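Local coordinates for NAD-dependent protein deacylase 2 (PDB 4TWJ) that removes acetyl and longer acyl groups from protein lysines using NAD, deacetylating the N-terminal lysine of the archaeal chromatin protein Alba, at residues A51-F56 and Y157-V162; C126-E131 and C153-V158. One frame throughout, in Å; residues are numbered along the deposited sequence.

Contact 1: residues A51-F56 and Y157-V162; sequences ASISGF and YVKPRV
F56 and K159 both carry CG anti to the backbone N (chi1 -173° and -172°), and from there the phenylalanine ring and the lysine stem cross obliquely. CG of K159 lies over one face of the F56 ring, a CH-pi contact 4.2 Å from the centroid and displaced toward the rim. CB of K159 touches the ring's far atom, 3.6 Å from F56 CZ. At the edge of the same ring, near its plane, V158 O stands 3.4 Å from F56 CZ; this carbonyl also accepts a hydrogen bond from W64 NE1 on helix 60-73. Beyond CG the lysine chain stays extended until it bends at its last torsion. Its CE passes 3.8 Å from I53 CD1, the two side chains crossing at about a right angle. The ammonium then turns back to its own strand: K159 NZ gives a 2.9 Å bond to V162 O, nearly along the C=O axis, and also forms a salt bridge with E167. An alanine here would probably cost E167 this salt bridge and V162 O this donor, and open a gap over the F56 face and beside I53 CD1. Y157 closes the other end of the contact, its CD2 4.0 Å from F56 CE2, while its hydroxyl bonds to K57 O, within the same helix as F56. A51 and V162 both pack on the modified side chain of the bound peptide. The contact thus joins helix 53-58 to the edge strand 158-162 of the three-stranded antiparallel sheet, within the small zinc-binding and helical part typical of sirtuins, beside the acyl-lysine substrate.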
# COMPACT_ATOMS: atom_id res chain seq x y z
N ALA A 51 -9.47 -13.39 4.78
CA ALA A 51 -8.17 -12.71 4.76
C ALA A 51 -7.36 -12.77 6.06
O ALA A 51 -6.46 -11.96 6.26
CB ALA A 51 -8.37 -11.25 4.34
N SER A 52 -7.66 -13.74 6.92
CA SER A 52 -6.92 -13.91 8.18
C SER A 52 -6.17 -15.24 8.20
O SER A 52 -6.50 -16.17 7.46
CB SER A 52 -7.88 -13.84 9.37
OG SER A 52 -8.64 -15.03 9.51
N ILE A 53 -5.16 -15.33 9.07
CA ILE A 53 -4.35 -16.54 9.18
C ILE A 53 -5.17 -17.71 9.75
O ILE A 53 -5.01 -18.84 9.29
CB ILE A 53 -3.05 -16.31 10.00
CG1 ILE A 53 -2.16 -17.56 9.96
CG2 ILE A 53 -3.34 -15.91 11.44
CD1 ILE A 53 -1.72 -17.96 8.56
N SER A 54 -6.05 -17.44 10.71
CA SER A 54 -6.93 -18.49 11.23
C SER A 54 -7.88 -18.98 10.13
O SER A 54 -8.14 -20.18 10.03
CB SER A 54 -7.72 -18.00 12.45
OG SER A 54 -8.49 -16.85 12.15
N GLY A 55 -8.37 -18.06 9.31
CA GLY A 55 -9.22 -18.41 8.17
C GLY A 55 -8.47 -19.26 7.15
O GLY A 55 -8.99 -20.28 6.68
N PHE A 56 -7.26 -18.84 6.82
CA PHE A 56 -6.43 -19.58 5.87
C PHE A 56 -6.13 -21.00 6.35
O PHE A 56 -6.14 -21.95 5.55
CB PHE A 56 -5.12 -18.84 5.58
CG PHE A 56 -4.31 -19.47 4.49
CD1 PHE A 56 -4.52 -19.12 3.16
CD2 PHE A 56 -3.34 -20.42 4.78
CE1 PHE A 56 -3.79 -19.71 2.15
CE2 PHE A 56 -2.60 -21.01 3.76
CZ PHE A 56 -2.83 -20.66 2.45
N TYR A 157 -2.48 -25.96 0.97
CA TYR A 157 -2.00 -24.85 1.80
C TYR A 157 -0.79 -24.13 1.20
O TYR A 157 0.28 -24.07 1.81
CB TYR A 157 -1.67 -25.35 3.21
CG TYR A 157 -2.90 -25.72 4.00
CD1 TYR A 157 -3.48 -26.98 3.88
CD2 TYR A 157 -3.50 -24.80 4.84
CE1 TYR A 157 -4.61 -27.32 4.60
CE2 TYR A 157 -4.63 -25.12 5.56
CZ TYR A 157 -5.19 -26.38 5.44
OH TYR A 157 -6.32 -26.69 6.17
N VAL A 158 -0.98 -23.58 0.00
CA VAL A 158 0.02 -22.70 -0.60
C VAL A 158 -0.31 -21.28 -0.17
O VAL A 158 -1.33 -20.71 -0.59
CB VAL A 158 0.02 -22.78 -2.14
CG1 VAL A 158 1.03 -21.80 -2.73
CG2 VAL A 158 0.32 -24.21 -2.59
N LYS A 159 0.54 -20.72 0.68
CA LYS A 159 0.31 -19.39 1.25
C LYS A 159 1.24 -18.37 0.60
O LYS A 159 2.45 -18.55 0.60
CB LYS A 159 0.56 -19.42 2.76
CG LYS A 159 0.15 -18.14 3.48
CD LYS A 159 0.68 -18.10 4.90
CE LYS A 159 0.29 -16.79 5.58
NZ LYS A 159 1.12 -15.64 5.12
N PRO A 160 0.67 -17.28 0.05
CA PRO A 160 1.55 -16.24 -0.47
C PRO A 160 2.26 -15.52 0.67
O PRO A 160 1.75 -15.51 1.80
CB PRO A 160 0.59 -15.29 -1.19
CG PRO A 160 -0.70 -15.45 -0.47
CD PRO A 160 -0.75 -16.86 0.05
N ARG A 161 3.41 -14.92 0.39
CA ARG A 161 4.14 -14.16 1.40
C ARG A 161 3.50 -12.79 1.60
O ARG A 161 4.13 -11.73 1.43
CB ARG A 161 5.63 -14.07 1.05
CG ARG A 161 6.31 -15.41 1.17
CD ARG A 161 7.82 -15.32 1.04
NE ARG A 161 8.40 -16.66 0.95
CZ ARG A 161 9.65 -16.92 0.60
NH1 ARG A 161 10.50 -15.94 0.29
NH2 ARG A 161 10.07 -18.19 0.55
N VAL A 162 2.23 -12.84 1.97
CA VAL A 162 1.41 -11.69 2.29
C VAL A 162 1.12 -11.79 3.77
O VAL A 162 0.91 -12.89 4.30
CB VAL A 162 0.10 -11.73 1.49
CG1 VAL A 162 -0.94 -10.76 2.05
CG2 VAL A 162 0.37 -11.43 0.02

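Contact 2: residues C126-E131 and C153-V158; sequences CLDCHE and CGSYYV. With ZN (zinc ion), chain C.
Metal bonds dominate where C126, C129 and C153 converge on one zinc ion, each SG 2.3 Å from the metal; C150 supplies the fourth thiolate. C129 and C153 bring SG to the metal with the same first torsion, near +80°, whereas C126 reaches it with SG anti to its backbone N (chi1 174°). Backbone N-H groups point at the sulfurs: C129 N reaches C126 SG at 3.5 Å in a nearly straight bond (177°), and weaker ones run from D128 N to C126 SG and from S155 N to C153 SG. Such donors would probably temper the negative charge of the thiolates. Among oxygen-centred bonds, S155 OG donates to D128 OD1 at 2.6 Å, meeting the carboxylate on its anti side and somewhat out of its plane. The same OG accepts from Y157 N at 2.9 Å, an ST turn, so one hydroxyl ties D128 to the turn leading into strand 158-162. Main-chain pairing follows: L127 N bonds to Y157 O at 2.9 Å, and C126 faces V158 as an antiparallel non-hydrogen-bonded pair. Apolar contact is slight: L127 CB lies 4.0 Å from Y157 CB, and C129 CB packs against C153 CB. Two CxxC pairs, C126/C129 and C150/C153, binding one zinc ion form the four-cysteine site of the sirtuin zinc-binding module.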
# COMPACT_ATOMS: atom_id res chain seq x y z
N CYS A 126 4.47 -23.52 0.51
CA CYS A 126 3.59 -24.58 0.98
C CYS A 126 3.79 -24.76 2.48
O CYS A 126 4.90 -25.03 2.93
CB CYS A 126 3.88 -25.89 0.26
SG CYS A 126 2.95 -27.29 0.91
N LEU A 127 2.71 -24.62 3.25
CA LEU A 127 2.80 -24.72 4.71
C LEU A 127 3.09 -26.14 5.21
O LEU A 127 3.53 -26.31 6.35
CB LEU A 127 1.52 -24.21 5.37
CG LEU A 127 1.10 -22.77 5.05
CD1 LEU A 127 -0.07 -22.37 5.95
CD2 LEU A 127 2.25 -21.79 5.20
N ASP A 128 2.84 -27.15 4.38
CA ASP A 128 3.05 -28.54 4.78
C ASP A 128 4.47 -29.04 4.53
O ASP A 128 5.10 -29.58 5.44
CB ASP A 128 2.03 -29.45 4.09
CG ASP A 128 0.64 -29.36 4.71
OD1 ASP A 128 -0.34 -29.29 3.95
OD2 ASP A 128 0.54 -29.36 5.96
N CYS A 129 4.98 -28.88 3.30
CA CYS A 129 6.32 -29.37 2.96
C CYS A 129 7.36 -28.25 2.75
O CYS A 129 8.53 -28.55 2.48
CB CYS A 129 6.26 -30.26 1.72
SG CYS A 129 6.20 -29.37 0.15
N HIS A 130 6.93 -27.00 2.86
CA HIS A 130 7.82 -25.82 2.84
C HIS A 130 8.45 -25.53 1.47
O HIS A 130 9.42 -24.76 1.36
CB HIS A 130 8.89 -25.94 3.94
CG HIS A 130 8.36 -26.44 5.24
ND1 HIS A 130 7.62 -25.64 6.10
CD2 HIS A 130 8.44 -27.65 5.84
CE1 HIS A 130 7.27 -26.35 7.16
NE2 HIS A 130 7.75 -27.57 7.03
N GLU A 131 7.88 -26.10 0.42
CA GLU A 131 8.28 -25.79 -0.96
C GLU A 131 8.01 -24.32 -1.25
O GLU A 131 7.02 -23.76 -0.77
CB GLU A 131 7.49 -26.66 -1.94
CG GLU A 131 8.06 -26.71 -3.35
CD GLU A 131 9.35 -27.51 -3.45
OE1 GLU A 131 9.84 -28.06 -2.45
OE2 GLU A 131 9.88 -27.60 -4.57
N CYS A 153 3.86 -31.94 -2.94
CA CYS A 153 3.14 -32.79 -1.99
C CYS A 153 1.61 -32.81 -2.16
O CYS A 153 0.93 -33.62 -1.53
CB CYS A 153 3.49 -32.38 -0.56
SG CYS A 153 2.61 -30.92 0.05
N GLY A 154 1.08 -31.93 -3.01
CA GLY A 154 -0.35 -31.90 -3.32
C GLY A 154 -1.19 -31.04 -2.39
O GLY A 154 -2.41 -30.95 -2.56
N SER A 155 -0.56 -30.39 -1.41
CA SER A 155 -1.28 -29.65 -0.38
C SER A 155 -2.15 -28.52 -0.94
O SER A 155 -1.83 -27.92 -1.97
CB SER A 155 -0.31 -29.06 0.64
OG SER A 155 -0.99 -28.31 1.64
N TYR A 156 -3.25 -28.26 -0.23
CA TYR A 156 -4.10 -27.10 -0.50
C TYR A 156 -3.57 -25.84 0.20
O TYR A 156 -4.16 -24.77 0.05
CB TYR A 156 -5.53 -27.37 -0.01
CG TYR A 156 -6.39 -28.18 -0.96
CD1 TYR A 156 -7.39 -27.57 -1.72
CD2 TYR A 156 -6.23 -29.56 -1.08
CE1 TYR A 156 -8.19 -28.30 -2.58
CE2 TYR A 156 -7.03 -30.29 -1.94
CZ TYR A 156 -8.00 -29.66 -2.69
OH TYR A 156 -8.80 -30.39 -3.54
N TYR A 157 -2.48 -25.96 0.97
CA TYR A 157 -2.00 -24.85 1.80
C TYR A 157 -0.79 -24.13 1.20
O TYR A 157 0.28 -24.07 1.81
CB TYR A 157 -1.67 -25.35 3.21
CG TYR A 157 -2.90 -25.72 4.00
CD1 TYR A 157 -3.48 -26.98 3.88
CD2 TYR A 157 -3.50 -24.80 4.84
CE1 TYR A 157 -4.61 -27.32 4.60
CE2 TYR A 157 -4.63 -25.12 5.56
CZ TYR A 157 -5.19 -26.38 5.44
OH TYR A 157 -6.32 -26.69 6.17
N VAL A 158 -0.98 -23.58 0.00
CA VAL A 158 0.02 -22.70 -0.60
C VAL A 158 -0.31 -21.28 -0.17
O VAL A 158 -1.33 -20.71 -0.59
CB VAL A 158 0.02 -22.78 -2.14
CG1 VAL A 158 1.03 -21.80 -2.73
CG2 VAL A 158 0.32 -24.21 -2.59
ZN ZN C . 3.94 -29.03 -0.28

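Overall arrangement
Contacts 1 and 2 meet at Y157 and V158, where the loop leaving the zinc site becomes strand 158-162, and their centres lie about 12 Å apart. L127 joins them directly, its CD1 3.6 Å from F56 CE2 and its CD2 3.8 Å from K159 CB. Both are partly buried, but contact 2 lies farther out, about 28 Å from the centre of the chain to its own centre against about 18 Å for contact 1. Their chemistry differs too: contact 1 sets a helix against the strand by ring and aliphatic packing without a cross-segment hydrogen bond, whereas contact 2 joins two loops and the adjoining strand ends with metal bonds, a carboxylate–hydroxyl pair and strand pairing.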